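Local structure of esterase family protein (Staphylococcus aureus, 7L0A) at residues Ala79-Asn84 / Leu104-Tyr109. The protein is a serine esterase of the alpha/beta-hydrolase class that probably hydrolyses S-formylglutathione to formate and glutathione. Residues are numbered along the deposited sequence; the frame is centred on the assembly and turned at random.
Sequences AVIMPN and LEVYDY
Helix 99-113 lies across one face of the sheet beside strand 79-83, and the backbones come within 7.3 Å between the CA atoms of Pro-83 and Val-106 and 8.3 Å between those of Ile-81 and Tyr-107. This is helix-on-sheet packing of the alpha/beta-hydrolase fold: the chain leaves the strand, passes through helix 88-91 and returns as the covering helix before entering strand 123-128. At this separation aliphatic side chains fill the gap, with Val-106 reaching from the helix toward two strand residues, Ile-81 and Pro-83, that face it from the same side of the sheet, while Met-82 between them points away. The two methyls of Val-106 divide the work. CG1, anti to the backbone N (chi1 173°), lies 3.8 Å from CG2 of Ile-81, and the two side chains run alongside one another, pointing opposite ways. A chi1 of -41° sets up the strand's half of this meeting: it turns the Ile-81 CG1 branch beside the backbone N and methyl CG2 anti to that N, where it faces the valine. All three residues are buried and the contact is purely apolar. Met-51 of the adjacent strand 49-53 also touches Val-106, Val-110 continues the helix face over Ile-81, and Tyr-102 and Ile-103 pack on Pro-83. Elsewhere on the helix, Glu-105 is hydrogen-bonded by Tyr-16, Ser-18 and Thr-20, and Tyr-109 stacks on Phe-38 of the second subunit. The second methyl of Val-106 serves the proline: its CG2 meets CB of the Pro-83 ring at 4.1 Å.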
ATOM      1  N   ALA B  79     -11.000  -1.204  -7.507  1.00 14.40           N
ATOM      2  CA  ALA B  79      -9.608  -0.960  -7.159  1.00 15.66           C
ATOM      3  C   ALA B  79      -8.884  -0.413  -8.391  1.00 18.91           C
ATOM      4  O   ALA B  79      -9.070  -0.909  -9.512  1.00 14.91           O
ATOM      5  CB  ALA B  79      -8.911  -2.239  -6.698  1.00 14.62           C
ATOM      6  N   VAL B  80      -8.015   0.565  -8.196  1.00 14.11           N
ATOM      7  CA  VAL B  80      -7.196   1.085  -9.297  1.00 13.91           C
ATOM      8  C   VAL B  80      -5.725   1.111  -8.897  1.00 15.11           C
ATOM      9  O   VAL B  80      -5.361   1.579  -7.805  1.00 13.89           O
ATOM     10  CB  VAL B  80      -7.664   2.486  -9.747  1.00 13.98           C
ATOM     11  CG1 VAL B  80      -6.907   2.900 -11.027  1.00 14.58           C
ATOM     12  CG2 VAL B  80      -9.144   2.495 -10.039  1.00 13.45           C
ATOM     13  N   ILE B  81      -4.871   0.613  -9.801  1.00 11.46           N
ATOM     14  CA  ILE B  81      -3.425   0.550  -9.621  1.00 12.56           C
ATOM     15  C   ILE B  81      -2.815   1.537 -10.600  1.00 14.17           C
ATOM     16  O   ILE B  81      -3.018   1.419 -11.816  1.00 14.49           O
ATOM     17  CB  ILE B  81      -2.891  -0.879  -9.899  1.00 11.46           C
ATOM     18  CG1 ILE B  81      -3.812  -1.935  -9.325  1.00 14.88           C
ATOM     19  CG2 ILE B  81      -1.433  -1.007  -9.467  1.00 14.90           C
ATOM     20  CD1 ILE B  81      -3.923  -1.891  -7.791  1.00 16.20           C
ATOM     21  N   MET B  82      -2.050   2.502 -10.088  1.00 13.25           N
ATOM     22  CA  MET B  82      -1.424   3.528 -10.912  1.00 13.10           C
ATOM     23  C   MET B  82       0.079   3.486 -10.673  1.00 14.18           C
ATOM     24  O   MET B  82       0.587   4.172  -9.776  1.00 13.75           O
ATOM     25  CB  MET B  82      -2.031   4.903 -10.562  1.00 14.16           C
ATOM     26  CG  MET B  82      -3.466   5.064 -11.100  1.00 13.85           C
ATOM     27  SD  MET B  82      -4.520   6.276 -10.231  1.00 19.37           S
ATOM     28  CE  MET B  82      -4.867   5.385  -8.742  1.00 20.67           C
ATOM     29  N   PRO B  83       0.835   2.754 -11.480  1.00 13.18           N
ATOM     30  CA  PRO B  83       2.284   2.732 -11.292  1.00 15.59           C
ATOM     31  C   PRO B  83       2.968   3.929 -11.907  1.00 18.08           C
ATOM     32  O   PRO B  83       2.540   4.468 -12.934  1.00 17.20           O
ATOM     33  CB  PRO B  83       2.727   1.458 -12.034  1.00 15.04           C
ATOM     34  CG  PRO B  83       1.692   1.272 -13.090  1.00 17.38           C
ATOM     35  CD  PRO B  83       0.378   1.764 -12.472  1.00 14.25           C
ATOM     36  N   ASN B  84       4.081   4.322 -11.285  1.00 17.38           N
ATOM     37  CA  ASN B  84       4.979   5.255 -11.948  1.00 17.20           C
ATOM     38  C   ASN B  84       5.698   4.560 -13.104  1.00 17.65           C
ATOM     39  O   ASN B  84       6.168   3.430 -12.974  1.00 19.30           O
ATOM     40  CB  ASN B  84       6.036   5.784 -10.993  1.00 17.56           C
ATOM     41  CG  ASN B  84       6.995   6.728 -11.663  1.00 22.48           C
ATOM     42  OD1 ASN B  84       6.641   7.857 -12.002  1.00 22.42           O
ATOM     43  ND2 ASN B  84       8.220   6.252 -11.918  1.00 23.46           N
ATOM     44  N   LEU B 104       4.011  -5.925 -15.765  1.00 16.78           N
ATOM     45  CA  LEU B 104       3.570  -7.255 -15.349  1.00 15.38           C
ATOM     46  C   LEU B 104       4.041  -7.564 -13.931  1.00 14.71           C
ATOM     47  O   LEU B 104       3.347  -8.261 -13.187  1.00 16.90           O
ATOM     48  CB  LEU B 104       4.037  -8.303 -16.350  1.00 15.02           C
ATOM     49  CG  LEU B 104       3.319  -8.178 -17.690  1.00 22.79           C
ATOM     50  CD1 LEU B 104       3.917  -9.165 -18.670  1.00 23.75           C
ATOM     51  CD2 LEU B 104       1.827  -8.418 -17.588  1.00 26.88           C
ATOM     52  N   GLU B 105       5.205  -7.048 -13.536  1.00 14.59           N
ATOM     53  CA  GLU B 105       5.643  -7.160 -12.150  1.00 14.39           C
ATOM     54  C   GLU B 105       4.683  -6.434 -11.219  1.00 16.25           C
ATOM     55  O   GLU B 105       4.309  -6.971 -10.167  1.00 16.37           O
ATOM     56  CB  GLU B 105       7.055  -6.597 -12.006  1.00 16.14           C
ATOM     57  CG  GLU B 105       7.452  -6.377 -10.532  1.00 19.50           C
ATOM     58  CD  GLU B 105       8.740  -5.606 -10.384  1.00 17.82           C
ATOM     59  OE1 GLU B 105       8.683  -4.460  -9.972  1.00 19.94           O
ATOM     60  OE2 GLU B 105       9.820  -6.150 -10.781  1.00 19.87           O
ATOM     61  N   VAL B 106       4.293  -5.202 -11.572  1.00 14.54           N
ATOM     62  CA  VAL B 106       3.356  -4.462 -10.725  1.00 15.20           C
ATOM     63  C   VAL B 106       2.070  -5.267 -10.569  1.00 14.85           C
ATOM     64  O   VAL B 106       1.542  -5.429  -9.457  1.00 15.84           O
ATOM     65  CB  VAL B 106       3.074  -3.058 -11.290  1.00 14.82           C
ATOM     66  CG1 VAL B 106       1.985  -2.390 -10.494  1.00 16.00           C
ATOM     67  CG2 VAL B 106       4.336  -2.212 -11.265  1.00 16.47           C
ATOM     68  N   TYR B 107       1.556  -5.784 -11.687  1.00 14.66           N
ATOM     69  CA  TYR B 107       0.356  -6.608 -11.663  1.00 14.72           C
ATOM     70  C   TYR B 107       0.513  -7.761 -10.675  1.00 13.90           C
ATOM     71  O   TYR B 107      -0.340  -7.968  -9.796  1.00 14.67           O
ATOM     72  CB  TYR B 107       0.043  -7.140 -13.073  1.00 14.54           C
ATOM     73  CG  TYR B 107      -1.213  -7.983 -13.117  1.00 16.43           C
ATOM     74  CD1 TYR B 107      -1.210  -9.311 -12.676  1.00 16.82           C
ATOM     75  CD2 TYR B 107      -2.412  -7.453 -13.579  1.00 15.54           C
ATOM     76  CE1 TYR B 107      -2.400 -10.058 -12.666  1.00 18.51           C
ATOM     77  CE2 TYR B 107      -3.580  -8.204 -13.609  1.00 20.10           C
ATOM     78  CZ  TYR B 107      -3.574  -9.495 -13.145  1.00 25.13           C
ATOM     79  OH  TYR B 107      -4.744 -10.238 -13.140  1.00 20.87           O
ATOM     80  N   ASP B 108       1.609  -8.508 -10.796  1.00 15.89           N
ATOM     81  CA  ASP B 108       1.805  -9.683  -9.957  1.00 15.44           C
ATOM     82  C   ASP B 108       1.924  -9.280  -8.490  1.00 16.99           C
ATOM     83  O   ASP B 108       1.294  -9.896  -7.621  1.00 18.91           O
ATOM     84  CB  ASP B 108       3.039 -10.451 -10.420  1.00 16.33           C
ATOM     85  CG  ASP B 108       2.804 -11.241 -11.705  1.00 24.15           C
ATOM     86  OD1 ASP B 108       1.640 -11.362 -12.160  1.00 26.48           O
ATOM     87  OD2 ASP B 108       3.809 -11.747 -12.259  1.00 22.43           O
ATOM     88  N   TYR B 109       2.722  -8.242  -8.197  1.00 14.24           N
ATOM     89  CA  TYR B 109       2.978  -7.824  -6.822  1.00 15.05           C
ATOM     90  C   TYR B 109       1.688  -7.385  -6.124  1.00 15.18           C
ATOM     91  O   TYR B 109       1.372  -7.835  -5.014  1.00 15.39           O
ATOM     92  CB  TYR B 109       4.018  -6.693  -6.845  1.00 14.74           C
ATOM     93  CG  TYR B 109       4.460  -6.089  -5.536  1.00 15.42           C
ATOM     94  CD1 TYR B 109       4.788  -6.878  -4.431  1.00 15.31           C
ATOM     95  CD2 TYR B 109       4.601  -4.718  -5.421  1.00 19.09           C
ATOM     96  CE1 TYR B 109       5.202  -6.319  -3.248  1.00 18.34           C
ATOM     97  CE2 TYR B 109       5.012  -4.142  -4.236  1.00 20.58           C
ATOM     98  CZ  TYR B 109       5.330  -4.961  -3.160  1.00 20.11           C
ATOM     99  OH  TYR B 109       5.759  -4.373  -1.982  1.00 23.37           O
TER